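Side-chain contacts in 3-oxoacyl-[acyl-carrier protein] synthase (Thermus thermophilus, PDB 1UB7), which probably catalyses the condensation of acetyl-CoA with malonyl-ACP that starts fatty acid synthesis, working as a homodimer: residues S51-K56 with A137-K142; Y10-V15 with E46-S51. One frame throughout, in Å; residues are numbered along the deposited sequence.

Contact 1 of 2, residues S51-K56 with A137-K142; sequences SDLAFK and AEALSK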
loop_
_atom_site.group_PDB
_atom_site.type_symbol
_atom_site.label_atom_id
_atom_site.label_comp_id
_atom_site.label_asym_id
_atom_site.label_seq_id
_atom_site.Cartn_x
_atom_site.Cartn_y
_atom_site.Cartn_z
ATOM N N SER A 51 -2.474 12.841 -6.917
ATOM C CA SER A 51 -1.052 13.015 -7.171
ATOM C C SER A 51 -0.686 14.501 -7.111
ATOM O O SER A 51 0.381 14.873 -6.604
ATOM C CB SER A 51 -0.678 12.419 -8.535
ATOM O OG SER A 51 -1.495 12.939 -9.558
ATOM N N ASP A 52 -1.580 15.353 -7.603
ATOM C CA ASP A 52 -1.322 16.795 -7.581
ATOM C C ASP A 52 -1.308 17.300 -6.150
ATOM O O ASP A 52 -0.457 18.109 -5.772
ATOM C CB ASP A 52 -2.387 17.541 -8.372
ATOM C CG ASP A 52 -2.482 17.052 -9.787
ATOM O OD1 ASP A 52 -1.536 17.312 -10.567
ATOM O OD2 ASP A 52 -3.494 16.394 -10.109
ATOM N N LEU A 53 -2.257 16.823 -5.353
ATOM C CA LEU A 53 -2.300 17.241 -3.972
ATOM C C LEU A 53 -0.995 16.776 -3.331
ATOM O O LEU A 53 -0.407 17.500 -2.529
ATOM C CB LEU A 53 -3.500 16.620 -3.259
ATOM C CG LEU A 53 -4.874 16.808 -3.920
ATOM C CD1 LEU A 53 -5.942 16.129 -3.058
ATOM C CD2 LEU A 53 -5.182 18.297 -4.083
ATOM N N ALA A 54 -0.535 15.579 -3.706
ATOM C CA ALA A 54 0.706 15.036 -3.159
ATOM C C ALA A 54 1.901 15.885 -3.605
ATOM O O ALA A 54 2.780 16.198 -2.790
ATOM C CB ALA A 54 0.894 13.580 -3.593
ATOM N N PHE A 55 1.936 16.262 -4.886
ATOM C CA PHE A 55 3.036 17.084 -5.384
ATOM C C PHE A 55 3.070 18.404 -4.618
ATOM O O PHE A 55 4.118 18.821 -4.116
ATOM C CB PHE A 55 2.894 17.393 -6.885
ATOM C CG PHE A 55 2.901 16.174 -7.786
ATOM C CD1 PHE A 55 3.422 14.948 -7.353
ATOM C CD2 PHE A 55 2.381 16.261 -9.083
ATOM C CE1 PHE A 55 3.417 13.828 -8.199
ATOM C CE2 PHE A 55 2.373 15.149 -9.935
ATOM C CZ PHE A 55 2.893 13.929 -9.485
ATOM N N LYS A 56 1.913 19.058 -4.523
ATOM C CA LYS A 56 1.817 20.330 -3.822
ATOM C C LYS A 56 2.206 20.249 -2.350
ATOM O O LYS A 56 2.797 21.183 -1.810
ATOM C CB LYS A 56 0.411 20.925 -3.986
ATOM C CG LYS A 56 0.279 21.752 -5.263
ATOM C CD LYS A 56 -1.019 21.487 -5.987
ATOM C CE LYS A 56 -1.008 22.078 -7.398
ATOM N NZ LYS A 56 -2.265 21.715 -8.138
ATOM N N ALA A 137 -2.313 11.753 1.265
ATOM C CA ALA A 137 -3.049 12.549 0.278
ATOM C C ALA A 137 -4.349 11.906 -0.197
ATOM O O ALA A 137 -4.365 10.745 -0.624
ATOM C CB ALA A 137 -2.147 12.843 -0.929
ATOM N N GLU A 138 -5.426 12.696 -0.156
ATOM C CA GLU A 138 -6.778 12.251 -0.534
ATOM C C GLU A 138 -7.595 13.239 -1.350
ATOM O O GLU A 138 -7.670 14.411 -1.012
ATOM C CB GLU A 138 -7.593 11.933 0.719
ATOM C CG GLU A 138 -7.139 10.710 1.470
ATOM C CD GLU A 138 -7.742 9.438 0.921
ATOM O OE1 GLU A 138 -7.802 9.282 -0.317
ATOM O OE2 GLU A 138 -8.149 8.587 1.735
ATOM N N ALA A 139 -8.223 12.752 -2.413
ATOM C CA ALA A 139 -9.094 13.583 -3.242
ATOM C C ALA A 139 -10.471 12.925 -3.130
ATOM O O ALA A 139 -10.979 12.354 -4.087
ATOM C CB ALA A 139 -8.626 13.580 -4.691
ATOM N N LEU A 140 -11.064 12.996 -1.947
ATOM C CA LEU A 140 -12.359 12.372 -1.720
ATOM C C LEU A 140 -13.461 12.948 -2.583
ATOM O O LEU A 140 -14.412 12.250 -2.924
ATOM C CB LEU A 140 -12.724 12.470 -0.244
ATOM C CG LEU A 140 -11.752 11.607 0.567
ATOM C CD1 LEU A 140 -11.768 12.001 2.045
ATOM C CD2 LEU A 140 -12.111 10.133 0.348
ATOM N N SER A 141 -13.320 14.211 -2.960
ATOM C CA SER A 141 -14.327 14.856 -3.789
ATOM C C SER A 141 -14.473 14.167 -5.133
ATOM O O SER A 141 -15.294 14.566 -5.947
ATOM C CB SER A 141 -13.970 16.327 -4.012
ATOM O OG SER A 141 -12.823 16.457 -4.821
ATOM N N LYS A 142 -13.691 13.124 -5.367
ATOM C CA LYS A 142 -13.759 12.430 -6.650
ATOM C C LYS A 142 -14.551 11.129 -6.590
ATOM O O LYS A 142 -14.882 10.565 -7.630
ATOM C CB LYS A 142 -12.347 12.127 -7.162
ATOM C CG LYS A 142 -11.374 13.293 -7.072
ATOM C CD LYS A 142 -11.625 14.360 -8.109
ATOM C CE LYS A 142 -10.549 15.438 -8.029
ATOM N NZ LYS A 142 -10.590 16.381 -9.181
#
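Leu53 reaches out from helix 50-64 and sets its CD1 methyl on the backbone of Glu138, 3.2 Å from that residue's O, which is close for a carbon next to a carbonyl oxygen. The same methyl lies 4.0 Å from Ala139 CB, so one branch of the leucine fills the corner where the strand turns into the loop. With CG anti to the carbonyl carbon (chi1 -52°), the side chain lies beside the backbone N and its branch is carried to the strand. At the next residue, Ala54 CB meets Ala137 CB at 4.1 Å; two small methyls in contact, of which only that of Ala137 points at the other segment, let helix and strand approach until their CA atoms are 5.7 Å apart. Alanine suits both places, since a longer side chain would need room between the backbones. This half is buried and apolar apart from the Glu138 carbonyl. By contrast, Asp52, Phe55 and Lys56 are partly exposed and touch nothing of 137-142. Asp52 turns its OD2 back to the N-H of Tyr49 at the N-cap, and the same oxygen makes a salt bridge with Arg196 of the second subunit. Helix 50-64 thus lies over strand 131-138, a central strand of the mixed five-stranded sheet, with Val93 of helix 89-96 packed against Ala54 and Tyr10 of edge strand 3-10 touching Leu53.

Contact 2 of 2, residues Y10-V15 with E46-S51; sequences YVPERV and EDEYTS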
loop_
_atom_site.group_PDB
_atom_site.type_symbol
_atom_site.label_atom_id
_atom_site.label_comp_id
_atom_site.label_asym_id
_atom_site.label_seq_id
_atom_site.Cartn_x
_atom_site.Cartn_y
_atom_site.Cartn_z
ATOM N N TYR A 10 -0.848 20.856 2.107
ATOM C CA TYR A 10 -1.543 21.666 1.113
ATOM C C TYR A 10 -3.023 21.332 1.077
ATOM O O TYR A 10 -3.411 20.196 1.341
ATOM C CB TYR A 10 -0.949 21.365 -0.269
ATOM C CG TYR A 10 -1.748 21.895 -1.452
ATOM C CD1 TYR A 10 -1.524 23.182 -1.953
ATOM C CD2 TYR A 10 -2.695 21.092 -2.102
ATOM C CE1 TYR A 10 -2.217 23.650 -3.077
ATOM C CE2 TYR A 10 -3.391 21.550 -3.224
ATOM C CZ TYR A 10 -3.142 22.829 -3.704
ATOM O OH TYR A 10 -3.792 23.284 -4.823
ATOM N N VAL A 11 -3.852 22.325 0.774
ATOM C CA VAL A 11 -5.285 22.086 0.623
ATOM C C VAL A 11 -5.640 22.793 -0.648
ATOM O O VAL A 11 -5.022 23.790 -0.999
ATOM C CB VAL A 11 -6.158 22.677 1.749
ATOM C CG1 VAL A 11 -6.162 21.751 2.952
ATOM C CG2 VAL A 11 -5.677 24.065 2.116
ATOM N N PRO A 12 -6.615 22.268 -1.386
ATOM C CA PRO A 12 -6.961 22.967 -2.623
ATOM C C PRO A 12 -7.438 24.394 -2.307
ATOM O O PRO A 12 -7.857 24.697 -1.184
ATOM C CB PRO A 12 -8.062 22.091 -3.216
ATOM C CG PRO A 12 -7.719 20.732 -2.714
ATOM C CD PRO A 12 -7.340 20.994 -1.273
ATOM N N GLU A 13 -7.363 25.250 -3.318
ATOM C CA GLU A 13 -7.740 26.656 -3.231
ATOM C C GLU A 13 -9.246 26.904 -3.075
ATOM O O GLU A 13 -9.664 27.744 -2.281
ATOM C CB GLU A 13 -7.218 27.355 -4.482
ATOM C CG GLU A 13 -7.480 28.834 -4.583
ATOM C CD GLU A 13 -7.017 29.388 -5.922
ATOM O OE1 GLU A 13 -5.832 29.185 -6.274
ATOM O OE2 GLU A 13 -7.838 30.018 -6.623
ATOM N N ARG A 14 -10.056 26.171 -3.826
ATOM C CA ARG A 14 -11.504 26.338 -3.771
ATOM C C ARG A 14 -12.149 25.912 -2.450
ATOM O O ARG A 14 -12.027 24.760 -2.021
ATOM C CB ARG A 14 -12.149 25.579 -4.934
ATOM C CG ARG A 14 -13.665 25.501 -4.903
ATOM C CD ARG A 14 -14.225 25.816 -6.290
ATOM N NE ARG A 14 -15.454 25.081 -6.598
ATOM C CZ ARG A 14 -16.116 25.176 -7.749
ATOM N NH1 ARG A 14 -15.675 25.983 -8.710
ATOM N NH2 ARG A 14 -17.214 24.455 -7.949
ATOM N N VAL A 15 -12.849 26.855 -1.818
ATOM C CA VAL A 15 -13.531 26.604 -0.548
ATOM C C VAL A 15 -15.014 26.295 -0.761
ATOM O O VAL A 15 -15.620 26.722 -1.750
ATOM C CB VAL A 15 -13.428 27.824 0.403
ATOM C CG1 VAL A 15 -14.106 27.512 1.733
ATOM C CG2 VAL A 15 -11.972 28.194 0.633
ATOM N N GLU A 46 -10.995 21.071 -10.861
ATOM C CA GLU A 46 -11.518 20.074 -11.784
ATOM C C GLU A 46 -10.489 19.055 -12.265
ATOM O O GLU A 46 -10.758 17.853 -12.284
ATOM C CB GLU A 46 -12.135 20.767 -12.995
ATOM C CG GLU A 46 -12.992 19.846 -13.855
ATOM C CD GLU A 46 -13.270 20.427 -15.232
ATOM O OE1 GLU A 46 -13.641 21.620 -15.311
ATOM O OE2 GLU A 46 -13.122 19.687 -16.233
ATOM N N ASP A 47 -9.318 19.533 -12.662
ATOM C CA ASP A 47 -8.275 18.651 -13.154
ATOM C C ASP A 47 -7.134 18.531 -12.141
ATOM O O ASP A 47 -5.961 18.456 -12.516
ATOM C CB ASP A 47 -7.750 19.201 -14.470
ATOM C CG ASP A 47 -7.177 20.599 -14.315
ATOM O OD1 ASP A 47 -7.569 21.299 -13.352
ATOM O OD2 ASP A 47 -6.342 21.007 -15.150
ATOM N N GLU A 48 -7.475 18.528 -10.857
ATOM C CA GLU A 48 -6.469 18.405 -9.810
ATOM C C GLU A 48 -6.735 17.108 -9.064
ATOM O O GLU A 48 -7.755 16.982 -8.396
ATOM C CB GLU A 48 -6.568 19.593 -8.855
ATOM C CG GLU A 48 -5.614 19.551 -7.681
ATOM C CD GLU A 48 -5.735 20.783 -6.785
ATOM O OE1 GLU A 48 -6.877 21.227 -6.545
ATOM O OE2 GLU A 48 -4.695 21.298 -6.307
ATOM N N TYR A 49 -5.828 16.139 -9.177
ATOM C CA TYR A 49 -6.024 14.849 -8.510
ATOM C C TYR A 49 -5.112 14.547 -7.335
ATOM O O TYR A 49 -4.253 15.356 -6.969
ATOM C CB TYR A 49 -5.942 13.724 -9.529
ATOM C CG TYR A 49 -7.052 13.820 -10.538
ATOM C CD1 TYR A 49 -6.937 14.645 -11.659
ATOM C CD2 TYR A 49 -8.257 13.152 -10.332
ATOM C CE1 TYR A 49 -7.998 14.807 -12.549
ATOM C CE2 TYR A 49 -9.326 13.307 -11.214
ATOM C CZ TYR A 49 -9.188 14.134 -12.318
ATOM O OH TYR A 49 -10.243 14.276 -13.187
ATOM N N THR A 50 -5.305 13.374 -6.740
ATOM C CA THR A 50 -4.506 12.982 -5.579
ATOM C C THR A 50 -2.999 13.180 -5.743
ATOM O O THR A 50 -2.330 13.647 -4.815
ATOM C CB THR A 50 -4.777 11.533 -5.183
ATOM O OG1 THR A 50 -6.103 11.438 -4.647
ATOM C CG2 THR A 50 -3.756 11.064 -4.141
ATOM N N SER A 51 -2.474 12.841 -6.917
ATOM C CA SER A 51 -1.052 13.015 -7.171
ATOM C C SER A 51 -0.686 14.501 -7.111
ATOM O O SER A 51 0.381 14.873 -6.604
ATOM C CB SER A 51 -0.678 12.419 -8.535
ATOM O OG SER A 51 -1.495 12.939 -9.558
#
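Tyr10, at the end of strand 3-10, gives its phenol proton to Glu48: OH to OE2 is 2.6 Å, a short bond made on the syn lone pair of the carboxylate oxygen. The two side chains come from opposite directions. In each, CG stands anti to the backbone N (chi1 168° in Tyr10, 177° in Glu48), and the glutamate is extended beyond CG, so it spans the space between the two backbones. OE2 arrives at the edge of the ring, near its plane, while the carboxylate is turned 72° from that plane. Past Val11, which faces away, Pro12 crosses the glutamate side chain at a slant, with CB 3.6 Å from Glu48 OE1; a proline suits this buried place because it offers an apolar ring and needs no N-H partner. Farther on, a backbone hydrogen bond links Arg14 to Val43 of strand 40-43. Neither carboxylate oxygen is idle, for OE2 also receives Lys56 of the following helix and OE1 the N-H of Ala45. Cut back to an alanine, position 48 would probably leave the Tyr10 hydroxyl and the Lys56 ammonium without their shared partner. Here a glutamate just before helix 50-64 ties that helix's approach to an edge strand of the five-stranded mixed sheet, one half of the duplicated alpha-beta core that defines the thiolase fold.

In the fold
Contacts 1 and 2 sit side by side, their centres about 6 Å apart; contact 2 is made just before helix 50-64 and contact 1 on its first turns. Lys56, in 51-56, puts NZ 3.1 Å from Glu48 OE2, and Lys142 NZ holds Glu48 O at 3.0 Å from the far end of 137-142. Arg196 of the second subunit reaches both, through Asp52 OD2 and Asp47 O, so the region borders the dimer interface. Only contact 1 approaches the predicted active site: the Glu138 side chain, held by Thr81, Asn80 and Ser278, lies about 7 Å from that of Asn276 and about 8 Å from that of His246.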